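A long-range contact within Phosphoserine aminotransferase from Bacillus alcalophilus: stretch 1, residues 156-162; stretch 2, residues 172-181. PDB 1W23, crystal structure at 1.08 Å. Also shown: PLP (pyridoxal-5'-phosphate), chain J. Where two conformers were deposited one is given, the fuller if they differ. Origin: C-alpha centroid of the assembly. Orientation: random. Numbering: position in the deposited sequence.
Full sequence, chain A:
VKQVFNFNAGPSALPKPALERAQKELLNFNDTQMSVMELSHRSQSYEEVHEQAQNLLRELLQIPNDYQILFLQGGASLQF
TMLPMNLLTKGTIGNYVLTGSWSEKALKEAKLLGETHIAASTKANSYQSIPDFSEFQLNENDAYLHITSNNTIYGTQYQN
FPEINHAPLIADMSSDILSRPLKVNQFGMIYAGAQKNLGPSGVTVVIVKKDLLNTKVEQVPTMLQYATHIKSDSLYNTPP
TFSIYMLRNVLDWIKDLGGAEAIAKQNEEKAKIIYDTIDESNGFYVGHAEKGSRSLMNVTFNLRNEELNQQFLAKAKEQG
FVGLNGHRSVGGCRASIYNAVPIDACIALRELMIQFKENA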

ATOM      1  N   THR A 156      -8.593 -10.331  23.681  1.00  9.26           N
ATOM      2  CA  THR A 156      -8.322  -9.595  24.908  1.00  9.57           C
ATOM      3  C   THR A 156      -7.878  -8.170  24.575  1.00  8.95           C
ATOM      4  O   THR A 156      -7.396  -7.906  23.463  1.00  9.67           O
ATOM      5  CB  THR A 156      -7.227 -10.289  25.750  1.00  9.67           C
ATOM      6  OG1 THR A 156      -6.041 -10.257  24.958  1.00 10.06           O
ATOM      7  CG2 THR A 156      -7.587 -11.702  26.139  1.00 11.15           C
ATOM      8  N   GLN A 157      -8.032  -7.263  25.545  1.00  9.01           N
ATOM      9  CA  GLN A 157      -7.780  -5.850  25.288  1.00  8.94           C
ATOM     10  C   GLN A 157      -7.405  -5.136  26.571  1.00  9.12           C
ATOM     11  O   GLN A 157      -8.005  -5.378  27.634  1.00 10.00           O
ATOM     12  CB  GLN A 157      -9.080  -5.237  24.711  1.00  9.81           C
ATOM     13  CG  GLN A 157      -9.036  -3.802  24.304  1.00  9.39           C
ATOM     14  CD  GLN A 157     -10.353  -3.309  23.758  1.00  9.37           C
ATOM     15  OE1 GLN A 157     -11.432  -3.849  24.086  1.00  9.48           O
ATOM     16  NE2 GLN A 157     -10.308  -2.264  22.890  1.00  9.38           N
ATOM     17  N   TYR A 158      -6.448  -4.230  26.466  1.00  9.01           N
ATOM     18  CA  TYR A 158      -6.113  -3.309  27.549  1.00  9.64           C
ATOM     19  C   TYR A 158      -7.319  -2.450  27.903  1.00  9.86           C
ATOM     20  O   TYR A 158      -7.938  -1.838  27.027  1.00 10.44           O
ATOM     21  CB  TYR A 158      -4.946  -2.419  27.160  1.00  9.94           C
ATOM     22  CG  TYR A 158      -3.569  -3.062  27.233  1.00  9.69           C
ATOM     23  CD1 TYR A 158      -3.167  -4.034  26.323  1.00  9.33           C
ATOM     24  CD2 TYR A 158      -2.645  -2.666  28.196  1.00 10.75           C
ATOM     25  CE1 TYR A 158      -1.899  -4.605  26.383  1.00  9.79           C
ATOM     26  CE2 TYR A 158      -1.398  -3.227  28.256  1.00 11.18           C
ATOM     27  CZ  TYR A 158      -1.012  -4.198  27.362  1.00  9.89           C
ATOM     28  OH  TYR A 158       0.255  -4.747  27.459  1.00 10.87           O
ATOM     29  N   GLN A 159      -7.609  -2.341  29.210  1.00 11.33           N
ATOM     30  CA  GLN A 159      -8.676  -1.461  29.693  1.00 12.48           C
ATOM     31  C   GLN A 159      -8.181  -0.051  29.860  1.00 14.29           C
ATOM     32  O   GLN A 159      -9.028   0.865  29.836  1.00 19.78           O
ATOM     33  CB  GLN A 159      -9.204  -1.955  31.061  1.00 13.95           C
ATOM     34  CG  GLN A 159      -9.719  -3.376  30.938  1.00 13.93           C
ATOM     35  CD  GLN A 159     -10.753  -3.488  29.832  1.00 13.96           C
ATOM     36  OE1 GLN A 159     -11.823  -2.840  29.978  1.00 14.84           O
ATOM     37  NE2 GLN A 159     -10.454  -4.215  28.756  1.00 13.47           N
ATOM     38  N   ASN A 160      -6.925   0.123  30.082  1.00 14.41           N
ATOM     39  CA  ASN A 160      -6.239   1.409  30.297  1.00 16.31           C
ATOM     40  C   ASN A 160      -4.768   1.108  30.057  1.00 12.99           C
ATOM     41  O   ASN A 160      -4.423  -0.063  29.742  1.00 14.09           O
ATOM     42  CB  ASN A 160      -6.548   1.998  31.666  1.00 21.59           C
ATOM     43  CG  ASN A 160      -6.444   0.919  32.719  1.00 28.48           C
ATOM     44  OD1 ASN A 160      -5.388   0.295  32.812  1.00 30.00           O
ATOM     45  ND2 ASN A 160      -7.510   0.694  33.475  1.00 35.97           N
ATOM     46  N   PHE A 161      -3.929   2.104  30.122  1.00 14.27           N
ATOM     47  CA  PHE A 161      -2.549   1.984  29.672  1.00 13.61           C
ATOM     48  C   PHE A 161      -1.622   2.404  30.767  1.00 15.62           C
ATOM     49  O   PHE A 161      -1.899   3.315  31.545  1.00 18.35           O
ATOM     50  CB  PHE A 161      -2.332   2.845  28.419  1.00 13.16           C
ATOM     51  CG  PHE A 161      -3.172   2.326  27.268  1.00 12.10           C
ATOM     52  CD1 PHE A 161      -4.252   3.016  26.805  1.00 13.92           C
ATOM     53  CD2 PHE A 161      -2.857   1.114  26.671  1.00 12.03           C
ATOM     54  CE1 PHE A 161      -5.022   2.488  25.766  1.00 14.72           C
ATOM     55  CE2 PHE A 161      -3.620   0.605  25.620  1.00 12.01           C
ATOM     56  CZ  PHE A 161      -4.695   1.311  25.134  1.00 12.97           C
ATOM     57  N   PRO A 162      -0.455   1.776  30.820  1.00 17.06           N
ATOM     58  CA  PRO A 162       0.465   2.129  31.910  1.00 19.73           C
ATOM     59  C   PRO A 162       1.126   3.464  31.727  1.00 18.26           C
ATOM     60  O   PRO A 162       1.332   3.948  30.609  1.00 18.20           O
ATOM     61  CB  PRO A 162       1.451   0.977  31.771  1.00 20.05           C
ATOM     62  CG  PRO A 162       1.497   0.627  30.326  1.00 20.65           C
ATOM     63  CD  PRO A 162       0.053   0.769  29.883  1.00 16.41           C
ATOM     64  N   ASP A 172       0.911  -1.114  19.207  1.00  8.82           N
ATOM     65  CA  ASP A 172       0.236  -1.655  18.032  1.00  8.36           C
ATOM     66  C   ASP A 172      -1.256  -1.659  18.371  1.00  8.46           C
ATOM     67  O   ASP A 172      -1.761  -2.512  19.110  1.00  8.72           O
ATOM     68  CB  ASP A 172       0.702  -3.088  17.752  1.00  8.65           C
ATOM     69  CG  ASP A 172      -0.027  -3.774  16.617  1.00  8.01           C
ATOM     70  OD1 ASP A 172      -0.944  -3.149  15.993  1.00  8.46           O
ATOM     71  OD2 ASP A 172       0.324  -4.942  16.357  1.00  8.83           O
ATOM     72  N   MET A 173      -1.954  -0.649  17.835  1.00  8.38           N
ATOM     73  CA  MET A 173      -3.392  -0.453  18.044  1.00  8.94           C
ATOM     74  C   MET A 173      -4.188  -0.850  16.812  1.00  8.21           C
ATOM     75  O   MET A 173      -5.326  -0.366  16.619  1.00  8.86           O
ATOM     76  CB  MET A 173      -3.743   0.985  18.465  1.00  9.23           C
ATOM     77  CG  MET A 173      -2.986   1.381  19.778  1.00  9.36           C
ATOM     78  SD  MET A 173      -3.684   2.920  20.402  1.00 12.74           S
ATOM     79  CE  MET A 173      -2.840   3.058  21.986  1.00 13.02           C
ATOM     80  N   SER A 174      -3.655  -1.715  15.967  1.00  8.42           N
ATOM     81  CA  SER A 174      -4.321  -2.085  14.730  1.00  8.07           C
ATOM     82  C   SER A 174      -5.785  -2.426  14.899  1.00  8.34           C
ATOM     83  O   SER A 174      -6.611  -1.966  14.095  1.00  9.65           O
ATOM     84  CB  SER A 174      -3.637  -3.272  14.093  1.00  9.13           C
ATOM     85  OG  SER A 174      -2.321  -2.969  13.640  1.00  9.23           O
ATOM     86  N   SER A 175      -6.158  -3.226  15.911  1.00  8.12           N
ATOM     87  CA  SER A 175      -7.518  -3.720  15.978  1.00  8.37           C
ATOM     88  C   SER A 175      -8.413  -2.985  16.970  1.00  9.13           C
ATOM     89  O   SER A 175      -9.581  -3.378  17.118  1.00 10.25           O
ATOM     90  CB  SER A 175      -7.528  -5.229  16.147  1.00  8.66           C
ATOM     91  OG  SER A 175      -6.752  -5.609  17.274  1.00  8.56           O
ATOM     92  N   ASP A 176      -7.970  -1.873  17.572  1.00  8.66           N
ATOM     93  CA  ASP A 176      -8.877  -1.055  18.372  1.00  8.77           C
ATOM     94  C   ASP A 176      -8.642   0.438  18.270  1.00  8.69           C
ATOM     95  O   ASP A 176      -9.338   1.198  18.973  1.00  9.05           O
ATOM     96  CB  ASP A 176      -8.928  -1.475  19.847  1.00  8.83           C
ATOM     97  CG  ASP A 176      -7.695  -1.100  20.668  1.00  9.22           C
ATOM     98  OD1 ASP A 176      -6.713  -0.614  20.037  1.00  9.40           O
ATOM     99  OD2 ASP A 176      -7.741  -1.318  21.905  1.00 10.13           O
ATOM    100  N   ILE A 177      -7.813   0.926  17.373  1.00  8.76           N
ATOM    101  CA  ILE A 177      -7.627   2.395  17.279  1.00  9.05           C
ATOM    102  C   ILE A 177      -8.959   3.078  16.937  1.00  8.72           C
ATOM    103  O   ILE A 177      -9.706   2.662  16.078  1.00  9.03           O
ATOM    104  CB  ILE A 177      -6.563   2.735  16.229  1.00  9.72           C
ATOM    105  CG1 ILE A 177      -6.192   4.206  16.264  0.55 10.92           C
ATOM    106  CG2 ILE A 177      -6.944   2.230  14.826  1.00 10.48           C
ATOM    107  CD1 ILE A 177      -4.927   4.582  15.515  0.55 11.82           C
ATOM    108  N   LEU A 178      -9.205   4.174  17.640  1.00  9.22           N
ATOM    109  CA  LEU A 178     -10.409   5.006  17.399  1.00  9.39           C
ATOM    110  C   LEU A 178     -11.704   4.239  17.541  1.00  9.01           C
ATOM    111  O   LEU A 178     -12.719   4.536  16.939  1.00  9.68           O
ATOM    112  CB  LEU A 178     -10.305   5.774  16.077  1.00 10.34           C
ATOM    113  CG  LEU A 178     -11.227   6.945  15.845  1.00 17.00           C
ATOM    114  CD1 LEU A 178     -11.586   7.763  17.044  1.00 13.32           C
ATOM    115  CD2 LEU A 178     -10.667   7.823  14.706  1.00 16.77           C
ATOM    116  N   SER A 179     -11.682   3.302  18.525  1.00  9.40           N
ATOM    117  CA  SER A 179     -12.901   2.651  19.009  1.00  9.41           C
ATOM    118  C   SER A 179     -13.415   3.243  20.327  1.00  9.32           C
ATOM    119  O   SER A 179     -14.451   2.811  20.818  1.00  9.67           O
ATOM    120  CB  SER A 179     -12.656   1.161  19.202  1.00  9.74           C
ATOM    121  OG  SER A 179     -11.675   0.914  20.192  1.00  9.99           O
ATOM    122  N   ARG A 180     -12.660   4.190  20.850  1.00  9.97           N
ATOM    123  CA  ARG A 180     -12.873   4.801  22.163  1.00 10.30           C
ATOM    124  C   ARG A 180     -11.941   5.974  22.289  1.00 10.85           C
ATOM    125  O   ARG A 180     -10.957   6.077  21.557  1.00 11.16           O
ATOM    126  CB  ARG A 180     -12.642   3.772  23.286  1.00 10.58           C
ATOM    127  CG  ARG A 180     -11.294   3.070  23.193  1.00 10.64           C
ATOM    128  CD  ARG A 180     -11.199   1.925  24.196  1.00 10.98           C
ATOM    129  NE  ARG A 180      -9.889   1.265  23.994  1.00 10.90           N
ATOM    130  CZ  ARG A 180      -9.358   0.399  24.862  1.00 10.91           C
ATOM    131  NH1 ARG A 180     -10.000   0.014  25.979  1.00 11.31           N
ATOM    132  NH2 ARG A 180      -8.126  -0.105  24.624  1.00 10.87           N
ATOM    133  N   PRO A 181     -12.177   6.853  23.269  1.00 11.02           N
ATOM    134  CA  PRO A 181     -11.195   7.925  23.510  1.00 11.74           C
ATOM    135  C   PRO A 181      -9.843   7.367  23.925  1.00 11.79           C
ATOM    136  O   PRO A 181      -9.757   6.295  24.520  1.00 13.57           O
ATOM    137  CB  PRO A 181     -11.851   8.758  24.633  1.00 14.36           C
ATOM    138  CG  PRO A 181     -13.324   8.472  24.482  1.00 13.65           C
ATOM    139  CD  PRO A 181     -13.339   6.970  24.149  1.00 12.33           C
TER
HETATM  140  N1  PLP J1367      -1.178  -6.274  14.585  1.00  8.51           N
HETATM  141  C2  PLP J1367      -2.493  -6.558  14.913  1.00  8.34           C
HETATM  142  C2A PLP J1367      -2.902  -6.296  16.314  1.00 10.14           C
HETATM  143  C3  PLP J1367      -3.352  -7.049  13.943  1.00  9.86           C
HETATM  144  O3  PLP J1367      -4.606  -7.295  14.247  1.00 11.51           O
HETATM  145  C4  PLP J1367      -2.866  -7.282  12.604  1.00 10.95           C
HETATM  146  C4A PLP J1367      -3.821  -7.744  11.562  1.00 21.32           C
HETATM  147  C5  PLP J1367      -1.528  -6.967  12.315  1.00  9.55           C
HETATM  148  C6  PLP J1367      -0.709  -6.492  13.327  1.00  8.90           C
HETATM  149  C5A PLP J1367      -0.915  -7.199  10.964  1.00 11.59           C
HETATM  150  O4P PLP J1367      -1.320  -6.098  10.069  1.00  9.59           O
HETATM  151  P   PLP J1367      -0.858  -6.141   8.504  1.00  8.60           P
HETATM  152  O1P PLP J1367      -1.478  -7.368   7.909  1.00  8.88           O
HETATM  153  O2P PLP J1367       0.662  -6.201   8.495  1.00  9.14           O
HETATM  154  O3P PLP J1367      -1.394  -4.809   8.003  1.00 10.00           O
HETATM  155  O   HOH W   1     -12.736  -0.931  21.948  1.00 10.79           O

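This is a small, predominantly polar contact in which side chains bridge two backbones that never meet, with Arg180 at its centre and a short apolar patch alongside. The separation of the chains is plain from the register: the CA atoms of Gln157 and Asp176 lie 8.5 Å apart and those of Gln159 and Arg180 10.7 Å. No hydrogen bond joins main chain to main chain across that gap, and the two surfaces together bury just 280 Å².

Arg180 loses 85 Å² to stretch 1, more than any other residue loses to its partner stretch. Its CA-to-CB bond points toward stretch 1, and after a p rotamer at chi1 (53°) the chain runs out with chi2 and chi3 both t, which carries the guanidinium across the gap. There it grips a single acceptor with two donors: NH1 and NH2 of Arg180 each hydrogen-bond to Tyr158 O at 3.0 Å, with N-H...O angles of 148° and 147°. The near-equal values describe a symmetric fork, and the carbonyl oxygen sits at the guanidinium edge, near its plane, where the N-H bonds can reach it. Tyr158 thus contributes through its main chain; its CA-to-CB bond points sideways and the end of its side chain leads away.

The same guanidinium is anchored within its own stretch by a salt bridge, Arg180 NH2 to Asp176 OD2 at 3.0 Å. That carboxylate oxygen also accepts a hydrogen bond from Gln157 NE2 at 2.9 Å, and the angle of 169° is close to linear. Asp176 therefore serves both stretches through one atom, and its negative charge suits a buried position beside an arginine. Gln157, with chi1 and chi2 both t, is extended enough to reach it. Its amide lies over one face of the guanidinium, NE2 standing 3.4 Å from Arg180 CZ. Water 1 adds an indirect link, accepting from Gln157 NE2 at 2.9 Å and donating to Ser179 OG at 2.8 Å.

Local bonds help shape the two sides. Asp176 to Ser179 forms a type II beta turn, in which Ser179 N and Ser179 OG bond to Asp176 O at 3.2 and 2.7 Å. In stretch 1, the side chain of Gln159 folds back, so that Gln159 NE2 donates to Gln157 O at 2.9 Å, and its CA-to-CB bond points away from stretch 2.

The apolar part belongs to Phe161 and Met173. Phe161 points its CA-to-CB bond toward stretch 2 and has 51 Å² covered; Met173 starts sideways, but its t angles at chi2 and chi3 extend the chain so that its end comes nearer. The approach of Phe161 CZ to Met173 CE, 4.1 Å, is an ordinary van der Waals distance. Phe161 CZ also lies 3.7 Å from Arg180 NH2, in an oblique arrangement, so the aromatic ring borders the polar cluster as well as the methionine methyl.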